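Local structure of Lactamase_B domain-containing protein (7EV5) at residues A[14-19]-A[34-39]; A[137-142]-A[180-185]; A[186-189]-A[193-196]. The protein is a two-zinc enzyme of the metallo-beta-lactamase fold that resembles both B3 metallo-beta-lactamases and glyoxalase II and is probably a hydrolase of dual activity. All coordinates share one frame; numbering follows the deposited sequence.

Contact 1: A[14-19]-A[34-39]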
# COMPACT_ATOMS: atom_id res chain seq x y z
N ALA A 14 -5.34 1.39 5.43
CA ALA A 14 -5.82 1.53 4.07
C ALA A 14 -5.89 3.02 3.74
O ALA A 14 -5.88 3.87 4.63
CB ALA A 14 -7.23 0.94 3.93
N TYR A 15 -5.98 3.33 2.46
CA TYR A 15 -6.19 4.71 2.03
C TYR A 15 -7.27 4.74 0.97
O TYR A 15 -7.35 3.85 0.12
CB TYR A 15 -4.90 5.35 1.47
CG TYR A 15 -3.88 5.52 2.55
CD1 TYR A 15 -3.92 6.61 3.40
CD2 TYR A 15 -2.92 4.55 2.77
CE1 TYR A 15 -3.01 6.75 4.42
CE2 TYR A 15 -2.01 4.67 3.81
CZ TYR A 15 -2.05 5.78 4.62
OH TYR A 15 -1.15 5.92 5.66
N VAL A 16 -8.12 5.76 1.02
CA VAL A 16 -9.03 6.04 -0.07
C VAL A 16 -8.70 7.42 -0.61
O VAL A 16 -8.82 8.42 0.11
CB VAL A 16 -10.51 5.96 0.35
CG1 VAL A 16 -11.38 6.27 -0.86
CG2 VAL A 16 -10.84 4.58 0.90
N LEU A 17 -8.25 7.46 -1.86
CA LEU A 17 -7.99 8.70 -2.59
C LEU A 17 -9.20 8.99 -3.47
O LEU A 17 -9.71 8.08 -4.13
CB LEU A 17 -6.75 8.52 -3.46
CG LEU A 17 -6.32 9.69 -4.37
CD1 LEU A 17 -5.84 10.90 -3.56
CD2 LEU A 17 -5.24 9.21 -5.34
N TYR A 18 -9.67 10.23 -3.47
CA TYR A 18 -10.89 10.56 -4.20
C TYR A 18 -10.72 11.89 -4.91
O TYR A 18 -9.75 12.62 -4.71
CB TYR A 18 -12.12 10.56 -3.27
CG TYR A 18 -11.93 11.39 -2.03
CD1 TYR A 18 -12.14 12.76 -2.05
CD2 TYR A 18 -11.54 10.81 -0.82
CE1 TYR A 18 -11.96 13.54 -0.93
CE2 TYR A 18 -11.37 11.58 0.31
CZ TYR A 18 -11.58 12.94 0.25
OH TYR A 18 -11.41 13.72 1.37
N ASN A 19 -11.70 12.19 -5.78
CA ASN A 19 -11.77 13.45 -6.52
C ASN A 19 -13.13 14.09 -6.28
O ASN A 19 -13.99 13.54 -5.59
CB ASN A 19 -11.46 13.26 -8.01
CG ASN A 19 -12.46 12.35 -8.74
OD1 ASN A 19 -13.58 12.13 -8.28
ND2 ASN A 19 -12.05 11.84 -9.89
N GLU A 34 -16.13 -4.55 6.24
CA GLU A 34 -17.44 -3.93 6.35
C GLU A 34 -17.33 -2.46 6.76
O GLU A 34 -18.11 -1.62 6.30
CB GLU A 34 -18.32 -4.72 7.32
CG GLU A 34 -18.71 -6.10 6.83
CD GLU A 34 -17.54 -7.07 6.80
OE1 GLU A 34 -16.66 -7.00 7.69
OE2 GLU A 34 -17.51 -7.90 5.87
N ALA A 35 -16.37 -2.13 7.62
CA ALA A 35 -16.16 -0.73 7.97
C ALA A 35 -15.74 0.09 6.76
O ALA A 35 -16.20 1.23 6.58
CB ALA A 35 -15.12 -0.61 9.08
N LEU A 36 -14.86 -0.47 5.92
CA LEU A 36 -14.42 0.25 4.74
C LEU A 36 -15.52 0.34 3.69
O LEU A 36 -15.75 1.41 3.12
CB LEU A 36 -13.17 -0.42 4.16
CG LEU A 36 -12.66 0.19 2.84
CD1 LEU A 36 -12.24 1.64 3.02
CD2 LEU A 36 -11.49 -0.64 2.32
N ILE A 37 -16.22 -0.78 3.43
CA ILE A 37 -17.26 -0.80 2.40
C ILE A 37 -18.41 0.13 2.78
O ILE A 37 -18.87 0.93 1.95
CB ILE A 37 -17.76 -2.24 2.16
CG1 ILE A 37 -16.70 -3.06 1.43
CG2 ILE A 37 -19.06 -2.24 1.36
CD1 ILE A 37 -16.90 -4.56 1.55
N THR A 38 -18.87 0.06 4.03
CA THR A 38 -19.99 0.91 4.43
C THR A 38 -19.60 2.38 4.44
O THR A 38 -20.43 3.24 4.12
CB THR A 38 -20.60 0.47 5.77
OG1 THR A 38 -19.62 0.54 6.81
CG2 THR A 38 -21.17 -0.95 5.68
N TRP A 39 -18.34 2.71 4.79
CA TRP A 39 -17.91 4.11 4.70
C TRP A 39 -17.97 4.61 3.26
O TRP A 39 -18.49 5.70 2.99
CB TRP A 39 -16.51 4.30 5.27
CG TRP A 39 -16.02 5.72 5.18
CD1 TRP A 39 -16.32 6.74 6.02
CD2 TRP A 39 -15.17 6.29 4.17
NE1 TRP A 39 -15.71 7.90 5.62
CE2 TRP A 39 -15.00 7.65 4.48
CE3 TRP A 39 -14.54 5.77 3.03
CZ2 TRP A 39 -14.21 8.50 3.70
CZ3 TRP A 39 -13.76 6.62 2.26
CH2 TRP A 39 -13.61 7.97 2.60
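The indole of Trp-39 receives Val-16 at the far corner of its six-membered ring: CG1 of Val-16 lies in the ring plane at the edge, 3.9 Å from CZ3, whereas CG2 of the same valine meets the ring obliquely, 3.8 Å from that carbon. Both methyls and CB of Val-16 thus gather round one aromatic CH, and the valine and the indole lie alongside, running opposite ways. With CG anti to the backbone N (chi1 179°), the indole is directed from the helix toward the strand. Strand 12-18 and helix 33-42 belong to the N-terminal half of the metallo-beta-lactamase αβ/βα sandwich, where helices cover the outer face of each sheet. One turn earlier on the helix, CD1 of Leu-36 comes to 3.9 Å from CG2 of Val-16, so that this methyl is shared between the leucine and the indole. The contact is wholly apolar, made by side-chain carbons. Ile-5 of the adjoining strand 2-7 touches both Val-16 and Leu-36, while Val-66 of helix 63-70 packs on Leu-36. Tyr-15, the residue before Val-16, starts away from the helix, and its ring meets that of Phe-147.

Contact 2: A[137-142]-A[180-185]; sequences SYYYQK and PLPERT
OG1 of Thr-185 is gripped twice: it accepts a hydrogen bond from a water 2.7 Å away, which lies 2.6 Å from OH of Tyr-139 in the plane of the ring and so joins the phenol to the turn, and it donates to O of Pro-182 at 2.7 Å. The backbone N of Thr-185 reaches the same O of Pro-182 at 3.0 Å, from the same face of the carbonyl plane, and closes a type I beta turn. Around the tyrosine ring the contacts are apolar. CD2 of Leu-181 sits over the centre of one face, 4.1 Å from the centroid and only 10° off the normal, a CH-pi contact; CA of Gln-141 covers the opposite face nearer the rim. CG2 of Thr-185 comes to the edge, 3.8 Å from CE1 of Tyr-139, while CG and CD of Pro-182 pack beside the phenol oxygen. The tyrosine leaves strand 136-140 with CG anti to its own N (chi1 175°), reaching across to the loop between helix 167-178 and strand 186-189. Methyl groups hold the ring by face and edge, and the water ties its hydroxyl to a threonine already anchored in the turn, which would probably restrict the ring's rotation.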
# COMPACT_ATOMS: atom_id res chain seq x y z
N SER A 137 5.52 1.64 -4.56
CA SER A 137 5.04 2.91 -4.03
C SER A 137 4.37 3.71 -5.14
O SER A 137 4.92 3.83 -6.25
CB SER A 137 6.20 3.71 -3.44
OG SER A 137 6.79 2.99 -2.37
N TYR A 138 3.20 4.25 -4.84
CA TYR A 138 2.40 4.97 -5.83
C TYR A 138 2.44 6.45 -5.49
O TYR A 138 1.91 6.87 -4.45
CB TYR A 138 0.95 4.48 -5.79
CG TYR A 138 0.75 2.99 -6.00
CD1 TYR A 138 0.61 2.46 -7.27
CD2 TYR A 138 0.67 2.11 -4.92
CE1 TYR A 138 0.40 1.12 -7.48
CE2 TYR A 138 0.44 0.75 -5.11
CZ TYR A 138 0.32 0.27 -6.41
OH TYR A 138 0.10 -1.07 -6.63
N TYR A 139 3.06 7.25 -6.35
CA TYR A 139 3.18 8.69 -6.13
C TYR A 139 2.09 9.41 -6.91
O TYR A 139 2.00 9.29 -8.13
CB TYR A 139 4.56 9.16 -6.58
CG TYR A 139 4.79 10.65 -6.53
CD1 TYR A 139 4.58 11.37 -5.36
CD2 TYR A 139 5.26 11.33 -7.64
CE1 TYR A 139 4.80 12.74 -5.31
CE2 TYR A 139 5.48 12.69 -7.60
CZ TYR A 139 5.26 13.39 -6.44
OH TYR A 139 5.49 14.75 -6.40
N TYR A 140 1.26 10.16 -6.18
CA TYR A 140 0.18 10.96 -6.76
C TYR A 140 0.62 12.42 -6.73
O TYR A 140 0.52 13.09 -5.70
CB TYR A 140 -1.07 10.76 -5.92
CG TYR A 140 -2.33 11.41 -6.44
CD1 TYR A 140 -2.81 11.12 -7.71
CD2 TYR A 140 -3.05 12.31 -5.65
CE1 TYR A 140 -3.99 11.70 -8.18
CE2 TYR A 140 -4.22 12.90 -6.12
CZ TYR A 140 -4.68 12.58 -7.38
OH TYR A 140 -5.84 13.15 -7.86
N GLN A 141 1.11 12.93 -7.87
CA GLN A 141 1.70 14.26 -7.88
C GLN A 141 0.65 15.35 -7.61
O GLN A 141 0.95 16.34 -6.92
CB GLN A 141 2.44 14.51 -9.20
CG GLN A 141 3.14 15.85 -9.25
CD GLN A 141 4.35 15.85 -10.16
OE1 GLN A 141 4.58 14.90 -10.91
NE2 GLN A 141 5.13 16.93 -10.12
N LYS A 142 -0.58 15.15 -8.09
CA LYS A 142 -1.59 16.21 -8.04
C LYS A 142 -1.82 16.73 -6.62
O LYS A 142 -1.95 17.94 -6.40
CB LYS A 142 -2.90 15.74 -8.66
CG LYS A 142 -4.00 16.79 -8.71
CD LYS A 142 -5.28 16.21 -9.30
CE LYS A 142 -6.20 17.30 -9.84
NZ LYS A 142 -6.74 18.17 -8.76
N PRO A 180 14.35 11.28 -2.78
CA PRO A 180 14.47 12.34 -3.80
C PRO A 180 13.16 13.02 -4.18
O PRO A 180 13.20 14.05 -4.87
CB PRO A 180 15.09 11.62 -5.01
CG PRO A 180 15.75 10.42 -4.44
CD PRO A 180 14.87 9.99 -3.29
N LEU A 181 12.01 12.48 -3.77
CA LEU A 181 10.74 13.11 -4.08
C LEU A 181 10.61 14.44 -3.32
O LEU A 181 11.33 14.67 -2.34
CB LEU A 181 9.59 12.17 -3.71
CG LEU A 181 9.49 10.95 -4.61
CD1 LEU A 181 8.51 9.94 -4.05
CD2 LEU A 181 9.08 11.37 -6.02
N PRO A 182 9.70 15.32 -3.75
CA PRO A 182 9.63 16.65 -3.12
C PRO A 182 9.39 16.55 -1.62
O PRO A 182 8.66 15.68 -1.15
CB PRO A 182 8.45 17.31 -3.84
CG PRO A 182 8.41 16.66 -5.17
CD PRO A 182 8.81 15.22 -4.92
N GLU A 183 10.02 17.46 -0.87
CA GLU A 183 10.02 17.33 0.59
C GLU A 183 8.63 17.50 1.19
O GLU A 183 8.36 16.93 2.26
CB GLU A 183 11.05 18.28 1.22
CG GLU A 183 12.50 17.77 1.17
CD GLU A 183 13.46 18.57 2.03
OE1 GLU A 183 13.04 19.09 3.09
OE2 GLU A 183 14.64 18.69 1.65
N ARG A 184 7.73 18.24 0.53
CA ARG A 184 6.37 18.41 1.05
C ARG A 184 5.48 17.19 0.82
O ARG A 184 4.35 17.18 1.32
CB ARG A 184 5.70 19.68 0.51
CG ARG A 184 4.97 19.52 -0.83
CD ARG A 184 4.08 20.74 -1.15
NE ARG A 184 3.27 20.51 -2.35
CZ ARG A 184 1.95 20.62 -2.39
NH1 ARG A 184 1.27 20.94 -1.30
NH2 ARG A 184 1.30 20.39 -3.52
N THR A 185 5.96 16.18 0.10
CA THR A 185 5.15 15.00 -0.20
C THR A 185 4.76 14.28 1.08
O THR A 185 5.62 13.96 1.91
CB THR A 185 5.95 14.04 -1.08
OG1 THR A 185 6.41 14.73 -2.24
CG2 THR A 185 5.07 12.87 -1.51
O HOH W 1 4.98 15.92 -4.16

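Contact 3: A[186-189]-A[193-196]; sequences IVAS and PLTT
Leu-194 lays its CD2 methyl against strand 186-189, 3.7 Å from CA of Ala-188 and 3.9 Å from CB of the same alanine. That methyl also meets CG2 of Ile-186, the two side chains crossing at a slant, so Ile-186, Ala-188 and Leu-194 form an apolar patch, which Phe-2 of strand 2-7 extends by touching both Ile-186 and Leu-194. Val-187 and Thr-195 face the other way: CB of the valine lies 3.7 Å from CG2 of the threonine. This methyl stands between the backbone N and carbonyl carbon of Thr-195, while OG1, anti to the N (chi1 -169°), is hydrogen-bonded to OE2 of Glu-200 in the following helix. The backbones pair antiparallel. Val-187 and Thr-195 are the hydrogen-bonded pair, with N of Val-187 giving a bond of 2.7 Å to O of Thr-195 from well above the carbonyl plane (46° out of it); the return bond, from N of Thr-195 to O of Val-187, is weak at 3.4 Å. Ile-186 and Thr-196 are the non-hydrogen-bonded pair, their CA atoms 4.3 Å apart and their side chains diverging. Toward the loop a water bridges O of Val-187, O of Pro-193 and OG of Ser-189, lying 2.6 Å from that OG. Thr-196 is an N-cap, its OG1 accepting from N of Gln-199 at the start of helix 197-203. The pairing is a short beta hairpin at the edge of the C-terminal sheet of the metallo-beta-lactamase fold, and its loop carries His-191, a ligand of the second zinc ion.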
# COMPACT_ATOMS: atom_id res chain seq x y z
N ILE A 186 3.47 14.00 1.23
CA ILE A 186 3.01 13.21 2.37
C ILE A 186 3.40 11.76 2.15
O ILE A 186 3.18 11.20 1.07
CB ILE A 186 1.50 13.38 2.55
CG1 ILE A 186 1.19 14.78 3.09
CG2 ILE A 186 0.94 12.30 3.47
CD1 ILE A 186 -0.30 15.13 3.06
N VAL A 187 4.00 11.15 3.17
CA VAL A 187 4.29 9.72 3.17
C VAL A 187 3.10 9.04 3.83
O VAL A 187 2.90 9.12 5.05
CB VAL A 187 5.61 9.40 3.88
CG1 VAL A 187 5.83 7.89 3.95
CG2 VAL A 187 6.76 10.07 3.14
N ALA A 188 2.26 8.41 3.01
CA ALA A 188 1.06 7.70 3.48
C ALA A 188 1.45 6.23 3.52
O ALA A 188 1.38 5.51 2.52
CB ALA A 188 -0.12 7.97 2.55
N SER A 189 1.88 5.78 4.69
CA SER A 189 2.49 4.48 4.89
C SER A 189 1.51 3.49 5.50
O SER A 189 0.38 3.82 5.86
CB SER A 189 3.73 4.61 5.78
OG SER A 189 3.34 4.87 7.12
N PRO A 193 1.25 7.09 11.96
CA PRO A 193 0.79 8.40 11.48
C PRO A 193 1.37 8.78 10.12
O PRO A 193 2.42 8.31 9.69
CB PRO A 193 1.29 9.37 12.55
CG PRO A 193 1.53 8.53 13.76
CD PRO A 193 1.94 7.18 13.25
N LEU A 194 0.67 9.70 9.46
CA LEU A 194 1.20 10.35 8.27
C LEU A 194 2.46 11.14 8.62
O LEU A 194 2.66 11.58 9.76
CB LEU A 194 0.16 11.30 7.69
CG LEU A 194 -1.12 10.70 7.13
CD1 LEU A 194 -2.08 11.81 6.78
CD2 LEU A 194 -0.82 9.83 5.91
N THR A 195 3.32 11.31 7.63
CA THR A 195 4.50 12.15 7.75
C THR A 195 4.79 12.77 6.39
O THR A 195 3.98 12.67 5.46
CB THR A 195 5.66 11.37 8.38
OG1 THR A 195 6.70 12.28 8.72
CG2 THR A 195 6.18 10.31 7.42
N THR A 196 5.92 13.45 6.27
CA THR A 196 6.35 13.96 4.97
C THR A 196 7.78 13.53 4.72
O THR A 196 8.51 13.14 5.64
CB THR A 196 6.26 15.50 4.86
OG1 THR A 196 7.12 16.10 5.83
CG2 THR A 196 4.82 15.97 5.05
O HOH W 2 3.40 7.51 7.22

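Contact 1 lies in the N-terminal half of the sandwich and is buried and purely apolar, a helix laid on a strand. Contacts 2 and 3 are partly buried and belong to the other sheet, and each includes a bridging water. Contact 2 is a ring held by a loop, away from the zinc site; contact 3 is strand pairing whose loop supplies a zinc ligand. The chain runs directly from 180-185 into 186-189, and CB of Thr-196 packs on O of Thr-185, joining contacts 2 and 3. Tyr-15 OH probably hydrogen-bonds to Ser-189 O, linking contact 1 to contact 3, and Leu-17 packs on Tyr-140, so strand 12-18 touches strands 136-140 and 186-189 of the second sheet.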